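Local coordinates for replicase polyprotein 1a (Avian infectious bronchitis virus, PDB 3LD1) that is cleaved to release the non-structural proteins of the coronavirus replicase, the fragment seen here being part of nsp2, whose own role is not firmly established, at residues S8-E13 against L76-K81; V214-R219 against F258-E263; A264-V269 against F282-N287. The protein carries 3 engineered substitutions. All coordinates share one frame; numbering follows the deposited sequence.

Contact 1: residues S8-E13 against L76-K81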
ATOM      1  N   SER A   8      25.844   6.297 -22.823  1.00 48.18           N
ATOM      2  CA  SER A   8      26.674   5.757 -21.817  1.00 48.33           C
ATOM      3  C   SER A   8      25.899   5.226 -20.599  1.00 48.04           C
ATOM      4  O   SER A   8      25.180   5.954 -19.913  1.00 48.59           O
ATOM      5  CB  SER A   8      27.609   6.837 -21.408  1.00 47.75           C
ATOM      6  OG  SER A   8      28.755   6.215 -20.997  1.00 50.20           O
ATOM      7  N   LYS A   9      26.044   3.933 -20.380  1.00 47.57           N
ATOM      8  CA  LYS A   9      25.381   3.205 -19.308  1.00 48.17           C
ATOM      9  C   LYS A   9      25.611   3.828 -17.936  1.00 49.23           C
ATOM     10  O   LYS A   9      24.713   3.741 -17.074  1.00 49.88           O
ATOM     11  CB  LYS A   9      25.816   1.711 -19.300  1.00 47.94           C
ATOM     12  CG  LYS A   9      25.155   0.841 -20.383  1.00 47.40           C
ATOM     13  CD  LYS A   9      25.930  -0.451 -20.718  1.00 48.07           C
ATOM     14  CE  LYS A   9      24.987  -1.640 -20.767  1.00 45.30           C
ATOM     15  NZ  LYS A   9      25.581  -2.496 -21.717  1.00 46.57           N
ATOM     16  N   ASP A  10      26.775   4.472 -17.750  1.00 49.13           N
ATOM     17  CA  ASP A  10      27.149   5.132 -16.479  1.00 49.53           C
ATOM     18  C   ASP A  10      26.634   6.562 -16.316  1.00 48.60           C
ATOM     19  O   ASP A  10      27.003   7.201 -15.322  1.00 48.23           O
ATOM     20  CB  ASP A  10      28.684   5.167 -16.308  1.00 50.95           C
ATOM     21  CG  ASP A  10      29.381   5.885 -17.481  1.00 53.10           C
ATOM     22  OD1 ASP A  10      30.603   6.161 -17.426  1.00 55.38           O
ATOM     23  OD2 ASP A  10      28.666   6.167 -18.479  1.00 57.40           O
ATOM     24  N   ILE A  11      25.828   7.095 -17.255  1.00 46.30           N
ATOM     25  CA  ILE A  11      25.461   8.514 -17.092  1.00 44.28           C
ATOM     26  C   ILE A  11      24.924   8.841 -15.665  1.00 43.35           C
ATOM     27  O   ILE A  11      24.208   8.008 -15.060  1.00 42.21           O
ATOM     28  CB  ILE A  11      24.488   8.951 -18.136  1.00 45.00           C
ATOM     29  CG1 ILE A  11      23.299   7.992 -18.198  1.00 42.57           C
ATOM     30  CG2 ILE A  11      25.214   9.094 -19.533  1.00 43.92           C
ATOM     31  CD1 ILE A  11      22.199   8.594 -19.024  1.00 42.07           C
ATOM     32  N   PRO A  12      25.289  10.019 -15.104  1.00 42.10           N
ATOM     33  CA  PRO A  12      24.824  10.325 -13.717  1.00 41.71           C
ATOM     34  C   PRO A  12      23.338  10.419 -13.622  1.00 42.10           C
ATOM     35  O   PRO A  12      22.674  10.585 -14.650  1.00 42.22           O
ATOM     36  CB  PRO A  12      25.516  11.649 -13.325  1.00 42.03           C
ATOM     37  CG  PRO A  12      26.282  12.150 -14.548  1.00 43.33           C
ATOM     38  CD  PRO A  12      26.162  11.060 -15.683  1.00 42.28           C
ATOM     39  N   GLU A  13      22.801  10.245 -12.405  1.00 42.65           N
ATOM     40  CA  GLU A  13      21.345  10.195 -12.179  1.00 42.49           C
ATOM     41  C   GLU A  13      20.683  11.436 -12.773  1.00 42.56           C
ATOM     42  O   GLU A  13      19.546  11.398 -13.262  1.00 42.64           O
ATOM     43  CB  GLU A  13      20.999  10.244 -10.681  1.00 44.25           C
ATOM     44  CG  GLU A  13      21.271   9.068  -9.775  1.00 48.37           C
ATOM     45  CD  GLU A  13      22.761   8.844  -9.544  1.00 56.80           C
ATOM     46  OE1 GLU A  13      23.657   9.648  -9.947  1.00 60.95           O
ATOM     47  OE2 GLU A  13      23.049   7.811  -8.946  1.00 61.85           O
ATOM     48  N   LEU A  76      25.714  10.387 -25.843  1.00 54.63           N
ATOM     49  CA  LEU A  76      25.508  10.990 -24.527  1.00 53.27           C
ATOM     50  C   LEU A  76      26.454  10.337 -23.501  1.00 53.33           C
ATOM     51  O   LEU A  76      26.290   9.165 -23.126  1.00 52.35           O
ATOM     52  CB  LEU A  76      24.037  10.851 -24.151  1.00 52.82           C
ATOM     53  CG  LEU A  76      23.581  11.823 -23.089  1.00 54.85           C
ATOM     54  CD1 LEU A  76      23.610  13.278 -23.607  1.00 55.96           C
ATOM     55  CD2 LEU A  76      22.184  11.452 -22.586  1.00 54.37           C
ATOM     56  N   LYS A  77      27.475  11.083 -23.096  1.00 52.78           N
ATOM     57  CA  LYS A  77      28.463  10.599 -22.182  1.00 54.29           C
ATOM     58  C   LYS A  77      28.189  11.033 -20.748  1.00 53.75           C
ATOM     59  O   LYS A  77      27.401  11.942 -20.528  1.00 54.12           O
ATOM     60  CB  LYS A  77      29.807  11.147 -22.618  1.00 55.38           C
ATOM     61  CG  LYS A  77      30.182  10.663 -24.055  1.00 59.26           C
ATOM     62  CD  LYS A  77      31.684  10.869 -24.436  1.00 57.67           C
ATOM     63  CE  LYS A  77      32.070  12.393 -24.401  1.00 63.64           C
ATOM     64  NZ  LYS A  77      32.336  12.972 -25.774  1.00 61.05           N
ATOM     65  N   ALA A  78      28.849  10.386 -19.787  1.00 53.74           N
ATOM     66  CA  ALA A  78      28.828  10.732 -18.367  1.00 53.60           C
ATOM     67  C   ALA A  78      29.016  12.210 -18.053  1.00 54.54           C
ATOM     68  O   ALA A  78      28.484  12.730 -17.073  1.00 55.17           O
ATOM     69  CB  ALA A  78      29.882   9.917 -17.616  1.00 53.67           C
ATOM     70  N   THR A  79      29.764  12.910 -18.887  1.00 55.70           N
ATOM     71  CA  THR A  79      30.066  14.326 -18.635  1.00 55.28           C
ATOM     72  C   THR A  79      29.223  15.345 -19.446  1.00 55.04           C
ATOM     73  O   THR A  79      29.372  16.573 -19.266  1.00 55.55           O
ATOM     74  CB  THR A  79      31.570  14.534 -18.839  1.00 56.06           C
ATOM     75  OG1 THR A  79      32.011  13.730 -19.941  1.00 55.85           O
ATOM     76  CG2 THR A  79      32.328  14.076 -17.564  1.00 55.21           C
ATOM     77  N   SER A  80      28.311  14.844 -20.287  1.00 53.33           N
ATOM     78  CA  SER A  80      27.426  15.703 -21.063  1.00 52.57           C
ATOM     79  C   SER A  80      26.551  16.615 -20.214  1.00 53.29           C
ATOM     80  O   SER A  80      26.226  16.239 -19.079  1.00 56.21           O
ATOM     81  CB  SER A  80      26.493  14.835 -21.851  1.00 51.51           C
ATOM     82  OG  SER A  80      27.258  14.000 -22.627  1.00 48.10           O
ATOM     83  N   LYS A  81      26.104  17.750 -20.772  1.00 52.23           N
ATOM     84  CA  LYS A  81      25.255  18.735 -20.078  1.00 51.01           C
ATOM     85  C   LYS A  81      23.847  18.689 -20.625  1.00 49.36           C
ATOM     86  O   LYS A  81      23.574  17.908 -21.514  1.00 48.31           O
ATOM     87  CB  LYS A  81      25.786  20.160 -20.277  1.00 51.77           C
ATOM     88  CG  LYS A  81      27.112  20.454 -19.635  1.00 54.09           C
ATOM     89  CD  LYS A  81      26.991  20.645 -18.109  1.00 56.47           C
ATOM     90  CE  LYS A  81      27.355  19.321 -17.402  1.00 57.61           C
ATOM     91  NZ  LYS A  81      28.719  19.420 -16.850  1.00 57.94           N
TER

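Contact 2: residues V214-R219 against F258-E263. Engineered in segment 258-263: Phe258 (natural residue Leu).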
ATOM      1  N   VAL A 214      -8.033  -2.753   3.318  1.00 50.43           N
ATOM      2  CA  VAL A 214      -7.937  -3.250   4.686  1.00 50.18           C
ATOM      3  C   VAL A 214      -8.644  -4.618   4.881  1.00 50.13           C
ATOM      4  O   VAL A 214      -9.773  -4.821   4.424  1.00 50.76           O
ATOM      5  CB  VAL A 214      -8.518  -2.187   5.605  1.00 50.64           C
ATOM      6  CG1 VAL A 214      -8.721  -2.701   6.997  1.00 49.40           C
ATOM      7  CG2 VAL A 214      -7.545  -0.967   5.649  1.00 51.43           C
ATOM      8  N   VAL A 215      -7.981  -5.567   5.523  1.00 48.66           N
ATOM      9  CA  VAL A 215      -8.625  -6.859   5.816  1.00 47.82           C
ATOM     10  C   VAL A 215      -8.368  -7.228   7.254  1.00 47.45           C
ATOM     11  O   VAL A 215      -7.588  -6.513   7.916  1.00 48.12           O
ATOM     12  CB  VAL A 215      -8.080  -8.040   4.949  1.00 47.46           C
ATOM     13  CG1 VAL A 215      -8.394  -7.813   3.454  1.00 45.33           C
ATOM     14  CG2 VAL A 215      -6.602  -8.250   5.244  1.00 45.00           C
ATOM     15  N   VAL A 216      -8.958  -8.338   7.743  1.00 45.90           N
ATOM     16  CA  VAL A 216      -8.528  -8.824   9.051  1.00 44.33           C
ATOM     17  C   VAL A 216      -7.865 -10.156   8.965  1.00 45.39           C
ATOM     18  O   VAL A 216      -8.439 -11.086   8.417  1.00 45.50           O
ATOM     19  CB  VAL A 216      -9.651  -8.938  10.004  1.00 44.13           C
ATOM     20  CG1 VAL A 216      -9.136  -9.556  11.301  1.00 42.96           C
ATOM     21  CG2 VAL A 216     -10.267  -7.565  10.252  1.00 41.27           C
ATOM     22  N   MET A 217      -6.666 -10.237   9.500  1.00 45.47           N
ATOM     23  CA  MET A 217      -5.966 -11.448   9.588  1.00 49.29           C
ATOM     24  C   MET A 217      -5.356 -11.655  10.984  1.00 49.90           C
ATOM     25  O   MET A 217      -4.647 -10.771  11.547  1.00 49.56           O
ATOM     26  CB  MET A 217      -4.834 -11.418   8.595  1.00 49.56           C
ATOM     27  CG  MET A 217      -5.249 -11.174   7.141  1.00 52.89           C
ATOM     28  SD  MET A 217      -3.855 -11.051   5.921  1.00 56.52           S
ATOM     29  CE  MET A 217      -3.396 -12.768   5.542  1.00 54.13           C
ATOM     30  N   GLU A 218      -5.598 -12.845  11.524  1.00 50.81           N
ATOM     31  CA  GLU A 218      -5.055 -13.230  12.807  1.00 51.63           C
ATOM     32  C   GLU A 218      -5.410 -12.190  13.872  1.00 51.89           C
ATOM     33  O   GLU A 218      -4.578 -11.830  14.740  1.00 51.90           O
ATOM     34  CB  GLU A 218      -3.553 -13.507  12.683  1.00 52.08           C
ATOM     35  CG  GLU A 218      -3.248 -14.801  11.891  1.00 54.23           C
ATOM     36  CD  GLU A 218      -4.065 -15.993  12.418  1.00 64.01           C
ATOM     37  OE1 GLU A 218      -3.990 -16.228  13.651  1.00 67.35           O
ATOM     38  OE2 GLU A 218      -4.825 -16.660  11.637  1.00 67.31           O
ATOM     39  N   ARG A 219      -6.661 -11.721  13.778  1.00 50.42           N
ATOM     40  CA  ARG A 219      -7.235 -10.716  14.675  1.00 49.77           C
ATOM     41  C   ARG A 219      -6.518  -9.388  14.667  1.00 49.70           C
ATOM     42  O   ARG A 219      -6.575  -8.660  15.669  1.00 50.76           O
ATOM     43  CB  ARG A 219      -7.307 -11.183  16.111  1.00 48.74           C
ATOM     44  CG  ARG A 219      -7.959 -12.525  16.315  1.00 51.49           C
ATOM     45  CD  ARG A 219      -7.527 -13.176  17.663  1.00 52.72           C
ATOM     46  NE  ARG A 219      -8.142 -14.490  17.730  1.00 52.05           N
ATOM     47  CZ  ARG A 219      -7.563 -15.667  17.421  1.00 54.81           C
ATOM     48  NH1 ARG A 219      -6.250 -15.764  17.057  1.00 47.17           N
ATOM     49  NH2 ARG A 219      -8.329 -16.787  17.492  1.00 49.75           N
ATOM     50  N   PHE A 258     -16.384  -3.004  19.080  1.00 50.12           N
ATOM     51  CA  PHE A 258     -15.951  -3.861  17.985  1.00 48.74           C
ATOM     52  C   PHE A 258     -15.340  -5.118  18.485  1.00 47.18           C
ATOM     53  O   PHE A 258     -14.765  -5.098  19.566  1.00 46.46           O
ATOM     54  CB  PHE A 258     -14.918  -3.152  17.075  1.00 49.27           C
ATOM     55  CG  PHE A 258     -15.482  -1.996  16.319  1.00 49.21           C
ATOM     56  CD1 PHE A 258     -15.233  -0.692  16.737  1.00 50.92           C
ATOM     57  CD2 PHE A 258     -16.273  -2.211  15.197  1.00 49.82           C
ATOM     58  CE1 PHE A 258     -15.767   0.403  16.057  1.00 51.11           C
ATOM     59  CE2 PHE A 258     -16.830  -1.149  14.499  1.00 51.31           C
ATOM     60  CZ  PHE A 258     -16.595   0.170  14.928  1.00 54.09           C
ATOM     61  N   ALA A 259     -15.412  -6.172  17.646  1.00 45.41           N
ATOM     62  CA  ALA A 259     -14.758  -7.467  17.879  1.00 44.04           C
ATOM     63  C   ALA A 259     -13.982  -7.958  16.659  1.00 44.05           C
ATOM     64  O   ALA A 259     -14.435  -7.811  15.520  1.00 44.10           O
ATOM     65  CB  ALA A 259     -15.758  -8.504  18.274  1.00 43.12           C
ATOM     66  N   PHE A 260     -12.849  -8.596  16.912  1.00 42.96           N
ATOM     67  CA  PHE A 260     -11.936  -8.887  15.869  1.00 43.21           C
ATOM     68  C   PHE A 260     -11.570 -10.344  15.945  1.00 44.35           C
ATOM     69  O   PHE A 260     -10.757 -10.741  16.790  1.00 43.35           O
ATOM     70  CB  PHE A 260     -10.686  -8.023  16.063  1.00 43.19           C
ATOM     71  CG  PHE A 260     -10.910  -6.585  15.735  1.00 42.81           C
ATOM     72  CD1 PHE A 260     -11.382  -5.707  16.680  1.00 45.53           C
ATOM     73  CD2 PHE A 260     -10.660  -6.104  14.457  1.00 45.91           C
ATOM     74  CE1 PHE A 260     -11.626  -4.362  16.347  1.00 47.67           C
ATOM     75  CE2 PHE A 260     -10.918  -4.766  14.100  1.00 45.37           C
ATOM     76  CZ  PHE A 260     -11.391  -3.892  15.035  1.00 45.51           C
ATOM     77  N   PHE A 261     -12.192 -11.111  15.043  1.00 44.78           N
ATOM     78  CA  PHE A 261     -12.128 -12.534  15.000  1.00 44.89           C
ATOM     79  C   PHE A 261     -11.019 -12.921  14.050  1.00 47.39           C
ATOM     80  O   PHE A 261     -10.291 -12.059  13.577  1.00 47.96           O
ATOM     81  CB  PHE A 261     -13.474 -13.002  14.525  1.00 44.19           C
ATOM     82  CG  PHE A 261     -14.500 -13.098  15.635  1.00 43.38           C
ATOM     83  CD1 PHE A 261     -15.540 -12.204  15.718  1.00 37.59           C
ATOM     84  CD2 PHE A 261     -14.376 -14.082  16.643  1.00 41.77           C
ATOM     85  CE1 PHE A 261     -16.462 -12.274  16.776  1.00 40.03           C
ATOM     86  CE2 PHE A 261     -15.279 -14.147  17.669  1.00 42.06           C
ATOM     87  CZ  PHE A 261     -16.320 -13.218  17.741  1.00 40.30           C
ATOM     88  N   ARG A 262     -10.840 -14.210  13.758  1.00 49.53           N
ATOM     89  CA  ARG A 262      -9.621 -14.620  12.976  1.00 50.24           C
ATOM     90  C   ARG A 262      -9.436 -13.740  11.764  1.00 49.21           C
ATOM     91  O   ARG A 262      -8.381 -13.242  11.521  1.00 50.58           O
ATOM     92  CB  ARG A 262      -9.655 -16.104  12.533  1.00 50.49           C
ATOM     93  CG  ARG A 262      -8.645 -17.036  13.221  1.00 52.38           C
ATOM     94  CD  ARG A 262      -9.308 -17.963  14.213  1.00 57.68           C
ATOM     95  NE  ARG A 262      -9.436 -19.396  13.829  1.00 59.69           N
ATOM     96  CZ  ARG A 262     -10.424 -19.929  13.093  1.00 62.51           C
ATOM     97  NH1 ARG A 262     -11.393 -19.153  12.545  1.00 64.30           N
ATOM     98  NH2 ARG A 262     -10.435 -21.256  12.869  1.00 61.57           N
ATOM     99  N   GLU A 263     -10.526 -13.519  11.056  1.00 49.32           N
ATOM    100  CA  GLU A 263     -10.518 -13.060   9.689  1.00 47.54           C
ATOM    101  C   GLU A 263     -11.556 -12.052   9.417  1.00 45.17           C
ATOM    102  O   GLU A 263     -11.801 -11.818   8.281  1.00 45.34           O
ATOM    103  CB  GLU A 263     -10.819 -14.236   8.765  1.00 48.06           C
ATOM    104  CG  GLU A 263      -9.638 -15.139   8.527  1.00 50.82           C
ATOM    105  CD  GLU A 263     -10.098 -16.507   8.003  1.00 58.54           C
ATOM    106  OE1 GLU A 263      -9.393 -17.065   7.091  1.00 54.04           O
ATOM    107  OE2 GLU A 263     -11.180 -17.003   8.510  1.00 58.08           O
TER
HETATM  108  O   HOH W   1     -11.088 -10.071   5.650  1.00 43.83           O

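Contact 3: residues A264-V269 against F282-N287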
ATOM      1  N   ALA A 264     -12.178 -11.455  10.432  1.00 43.93           N
ATOM      2  CA  ALA A 264     -13.221 -10.451  10.211  1.00 42.88           C
ATOM      3  C   ALA A 264     -13.424  -9.564  11.427  1.00 43.69           C
ATOM      4  O   ALA A 264     -13.157  -9.989  12.573  1.00 44.25           O
ATOM      5  CB  ALA A 264     -14.564 -11.113   9.857  1.00 41.85           C
ATOM      6  N   ALA A 265     -13.923  -8.347  11.174  1.00 42.98           N
ATOM      7  CA  ALA A 265     -14.289  -7.450  12.224  1.00 42.46           C
ATOM      8  C   ALA A 265     -15.768  -7.255  12.208  1.00 42.96           C
ATOM      9  O   ALA A 265     -16.344  -7.015  11.121  1.00 43.47           O
ATOM     10  CB  ALA A 265     -13.664  -6.132  12.033  1.00 42.23           C
ATOM     11  N   VAL A 266     -16.378  -7.298  13.395  1.00 41.63           N
ATOM     12  CA  VAL A 266     -17.781  -7.012  13.495  1.00 40.67           C
ATOM     13  C   VAL A 266     -17.944  -5.997  14.557  1.00 42.46           C
ATOM     14  O   VAL A 266     -17.169  -6.004  15.520  1.00 43.48           O
ATOM     15  CB  VAL A 266     -18.535  -8.241  13.997  1.00 40.51           C
ATOM     16  CG1 VAL A 266     -18.424  -9.412  13.002  1.00 36.01           C
ATOM     17  CG2 VAL A 266     -18.077  -8.647  15.478  1.00 35.50           C
ATOM     18  N   LYS A 267     -18.962  -5.163  14.445  1.00 43.26           N
ATOM     19  CA  LYS A 267     -19.473  -4.488  15.613  1.00 44.32           C
ATOM     20  C   LYS A 267     -20.454  -5.347  16.414  1.00 46.14           C
ATOM     21  O   LYS A 267     -21.293  -6.117  15.826  1.00 45.77           O
ATOM     22  CB  LYS A 267     -20.209  -3.215  15.287  1.00 44.89           C
ATOM     23  CG  LYS A 267     -20.655  -2.985  13.908  1.00 46.06           C
ATOM     24  CD  LYS A 267     -21.154  -1.528  13.873  1.00 51.78           C
ATOM     25  CE  LYS A 267     -21.922  -1.181  15.183  1.00 54.55           C
ATOM     26  NZ  LYS A 267     -21.094  -0.379  16.182  1.00 61.28           N
ATOM     27  N   ILE A 268     -20.335  -5.181  17.742  1.00 45.44           N
ATOM     28  CA  ILE A 268     -21.172  -5.807  18.701  1.00 44.91           C
ATOM     29  C   ILE A 268     -22.368  -4.895  18.871  1.00 44.51           C
ATOM     30  O   ILE A 268     -22.213  -3.733  19.156  1.00 45.39           O
ATOM     31  CB  ILE A 268     -20.451  -5.877  20.050  1.00 45.08           C
ATOM     32  CG1 ILE A 268     -19.103  -6.565  19.942  1.00 45.72           C
ATOM     33  CG2 ILE A 268     -21.299  -6.600  21.081  1.00 45.06           C
ATOM     34  CD1 ILE A 268     -18.053  -5.740  20.734  1.00 52.84           C
ATOM     35  N   VAL A 269     -23.563  -5.413  18.766  1.00 43.58           N
ATOM     36  CA  VAL A 269     -24.692  -4.565  19.062  1.00 44.44           C
ATOM     37  C   VAL A 269     -25.473  -5.147  20.229  1.00 46.15           C
ATOM     38  O   VAL A 269     -25.776  -6.384  20.251  1.00 45.34           O
ATOM     39  CB  VAL A 269     -25.605  -4.323  17.821  1.00 44.35           C
ATOM     40  CG1 VAL A 269     -24.898  -4.669  16.487  1.00 40.86           C
ATOM     41  CG2 VAL A 269     -26.795  -5.113  17.894  1.00 44.95           C
ATOM     42  N   PHE A 282     -23.611  -9.692  16.204  1.00 43.63           N
ATOM     43  CA  PHE A 282     -22.508  -9.161  15.454  1.00 44.26           C
ATOM     44  C   PHE A 282     -22.940  -8.671  14.087  1.00 45.62           C
ATOM     45  O   PHE A 282     -23.885  -9.225  13.488  1.00 44.10           O
ATOM     46  CB  PHE A 282     -21.438 -10.211  15.312  1.00 43.97           C
ATOM     47  CG  PHE A 282     -21.085 -10.967  16.610  1.00 45.52           C
ATOM     48  CD1 PHE A 282     -20.412 -10.326  17.675  1.00 46.34           C
ATOM     49  CD2 PHE A 282     -21.424 -12.341  16.754  1.00 45.13           C
ATOM     50  CE1 PHE A 282     -20.039 -11.040  18.801  1.00 45.25           C
ATOM     51  CE2 PHE A 282     -21.076 -13.057  17.891  1.00 44.68           C
ATOM     52  CZ  PHE A 282     -20.350 -12.413  18.906  1.00 44.38           C
ATOM     53  N   GLU A 283     -22.288  -7.575  13.643  1.00 47.55           N
ATOM     54  CA  GLU A 283     -22.423  -6.997  12.260  1.00 49.59           C
ATOM     55  C   GLU A 283     -21.053  -6.805  11.617  1.00 48.59           C
ATOM     56  O   GLU A 283     -20.301  -5.881  12.047  1.00 49.54           O
ATOM     57  CB  GLU A 283     -23.071  -5.615  12.287  1.00 48.65           C
ATOM     58  CG  GLU A 283     -24.570  -5.557  12.073  1.00 52.85           C
ATOM     59  CD  GLU A 283     -25.155  -4.162  12.446  1.00 53.59           C
ATOM     60  OE1 GLU A 283     -26.272  -4.088  13.020  1.00 57.17           O
ATOM     61  OE2 GLU A 283     -24.465  -3.135  12.232  1.00 58.89           O
ATOM     62  N   VAL A 284     -20.745  -7.621  10.598  1.00 46.67           N
ATOM     63  CA  VAL A 284     -19.489  -7.558   9.863  1.00 46.03           C
ATOM     64  C   VAL A 284     -19.249  -6.128   9.407  1.00 47.54           C
ATOM     65  O   VAL A 284     -20.188  -5.475   8.933  1.00 47.37           O
ATOM     66  CB  VAL A 284     -19.521  -8.493   8.557  1.00 45.70           C
ATOM     67  CG1 VAL A 284     -18.500  -8.098   7.506  1.00 43.55           C
ATOM     68  CG2 VAL A 284     -19.237  -9.836   8.913  1.00 43.90           C
ATOM     69  N   VAL A 285     -18.001  -5.651   9.502  1.00 48.48           N
ATOM     70  CA  VAL A 285     -17.629  -4.382   8.854  1.00 49.58           C
ATOM     71  C   VAL A 285     -16.387  -4.583   7.957  1.00 50.32           C
ATOM     72  O   VAL A 285     -15.459  -5.337   8.340  1.00 50.71           O
ATOM     73  CB  VAL A 285     -17.466  -3.216   9.892  1.00 50.54           C
ATOM     74  CG1 VAL A 285     -18.841  -2.725  10.455  1.00 48.90           C
ATOM     75  CG2 VAL A 285     -16.558  -3.599  11.011  1.00 50.03           C
ATOM     76  N   GLY A 286     -16.406  -3.994   6.747  1.00 49.22           N
ATOM     77  CA  GLY A 286     -15.266  -3.992   5.906  1.00 49.16           C
ATOM     78  C   GLY A 286     -15.112  -5.367   5.344  1.00 50.66           C
ATOM     79  O   GLY A 286     -16.104  -6.074   5.140  1.00 52.85           O
ATOM     80  N   ASN A 287     -13.898  -5.781   5.033  1.00 50.10           N
ATOM     81  CA  ASN A 287     -13.825  -7.045   4.305  1.00 49.67           C
ATOM     82  C   ASN A 287     -13.688  -8.241   5.233  1.00 49.35           C
ATOM     83  O   ASN A 287     -12.763  -8.267   6.103  1.00 49.48           O
ATOM     84  CB  ASN A 287     -12.702  -7.032   3.235  1.00 50.44           C
ATOM     85  CG  ASN A 287     -12.715  -5.787   2.401  1.00 48.85           C
ATOM     86  OD1 ASN A 287     -11.767  -4.993   2.424  1.00 47.17           O
ATOM     87  ND2 ASN A 287     -13.811  -5.572   1.699  1.00 47.09           N
TER

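Contact 1: residues S8-E13 against L76-K81
Ser8 and Leu76 close two neighbouring strands, and their backbones are joined by a bond from Ser8 N to Leu76 O of 2.9 Å, the donor lying almost on the carbonyl axis at 168°, before each segment folds into a type I beta turn, Ser8 to Ile11 and Lys77 to Ser80. Side chains then settle against the peptide groups of the opposing turn. CG2 of Ile11, anti to the carbonyl carbon and beside the backbone N, is the branch that touches, 3.7 Å from Lys77 O and nearly as close to Leu76 O. Ala78 suits its place because a lone methyl lets its backbone come near that of Ile11, the two CA atoms being 4.2 Å apart.

The arrangement belongs to an alpha/beta fold: strands 4-8 and 74-76 run parallel as neighbours in a mixed four-stranded sheet, and each turn leads from a strand into a helix, 13-20 or 82-89. Pro12, at the N-cap position, has no N-H to satisfy; its ring lies beside Ala78, with CD 3.2 Å from Ala78 O.

Serine hydroxyls brace both turns. Ser8 OG gives its proton to Asp10 OD2 at 2.5 Å, on the syn side of the carboxylate, while Asp10 OD1 rests 3.8 Å from Ala78 CB. In the other turn Ser80 grips Lys77 O twice, by OG at 2.9 Å and by its backbone N, both from the same face of the carbonyl. Leu76, the buried member, reaches Leu15 and Leu19 on helix 13-20.

Contact 2: residues V214-R219 against F258-E263
Arg262 O receives the backbone N-H of Arg219 at 3.2 Å. The bond is straight at hydrogen (170°), although the donor stands 39° out of the carbonyl plane. Glu218 N lies 2.8 Å from the same oxygen. Glu218 and Arg219 both have left-handed helical backbone angles, as in a tight two-residue hairpin turn, here between strands 214-217 and 220-223, and this brings both backbone nitrogens near the one oxygen. Weaker polar contacts lie nearby: Glu263 CA points its hydrogen at Val216 O, 3.1 Å away, and a water gives a proton to Glu263 O while accepting a weak bond from Val216 N.

Aliphatic carbons of Val216 and Arg219 pack on backbone carbonyls and on one ring. Val216 is branched at CB, as suits a strand, and divides its methyls: CG1 packs 3.6 Å from Phe261 O, and CG2 comes up at the edge of the Phe260 ring. That ring also meets Phe242 edge-to-face. On Arg219, CG rests 3.4 Å from Phe260 O, and from there the chain is extended as far as NE, which is hydrogen-bonded to Gly251 O.

Charged tips of Arg219 and Glu218 meet the methylenes of Arg262. The two arginines run side by side in the same direction, with Arg262 CG over one face of the Arg219 guanidinium and Arg262 CD 3.6 Å from Arg219 NH2. Their guanidinium planes are turned 49° apart. Glu218 bends so that OE2 approaches Arg262 CG at 4.2 Å without forming an ion pair.

The two cations can lie together in this partly buried corner because the Arg219 guanidinium meets the CG and CD of Arg262, not its guanidinium. The nearby Glu218 carboxylate, and the weak ion pair of Arg262 with Glu310, probably temper their repulsion.

Contact 3: residues A264-V269 against F282-N287
Ala265 O takes the N-H of Val285 in a short, nearly straight bond, 2.7 Å with 170° at hydrogen, and the CA of Val284 adds a C-H contact to the same oxygen. Further along, Lys267 and Glu283 form an antiparallel hydrogen-bonded pair: Glu283 N reaches Lys267 O at 2.8 Å in the carbonyl plane, while Lys267 N, also 2.8 Å from its acceptor, sits 36° above the plane of Glu283 O.

These strands, 265-269 and 281-285, make a beta hairpin whose second arm is the edge strand of a four-stranded antiparallel meander. On one face Val266 packs beside Phe282: chi1 of -63° sets CG1 beside the backbone N, and CG2 is the methyl that touches Phe282 CD1, 3.6 Å away and oblique to the ring. CG1 meets Val284 CG2 at 4.2 Å. Branched and aromatic residues suit this side because it packs on further side chains, Phe282 meeting the ring of His325 and Val284 resting on Leu347.

The other face mixes Lys267 and Glu283 with the small or branched Ala265 and Val285. Lys267 and Glu283 lie alongside each other, pointing the same way, yet Lys267 NZ and Glu283 OE2 remain 5.9 Å apart. The Lys267 side chain crosses that of Val285 at about a right angle, Lys267 CG lying 3.9 Å from Val285 CG1. At the end of the strand, Val269 CG1 rests against Glu283 OE1.

Overall arrangement
Contact 1 stands apart, its centre about 52 Å from that of contact 2 and 57 Å from that of contact 3, on the opposite side of the chain's centre. It is a surface meeting of serine-braced turns at the ends of parallel strands. Contacts 2 and 3 are partly buried, lie about 9 Å apart between centres, and share one antiparallel sheet: strands 258-260 and 265-269 are neighbours, with Ala259 N 2.8 Å from Val266 O. Within it contact 3 is regular strand pairing with repeated backbone bonds, whereas contact 2 joins a separate two-stranded hairpin to the sheet through one out-of-plane backbone bond, a water and arginine side chains, at the loop following strand 258-260.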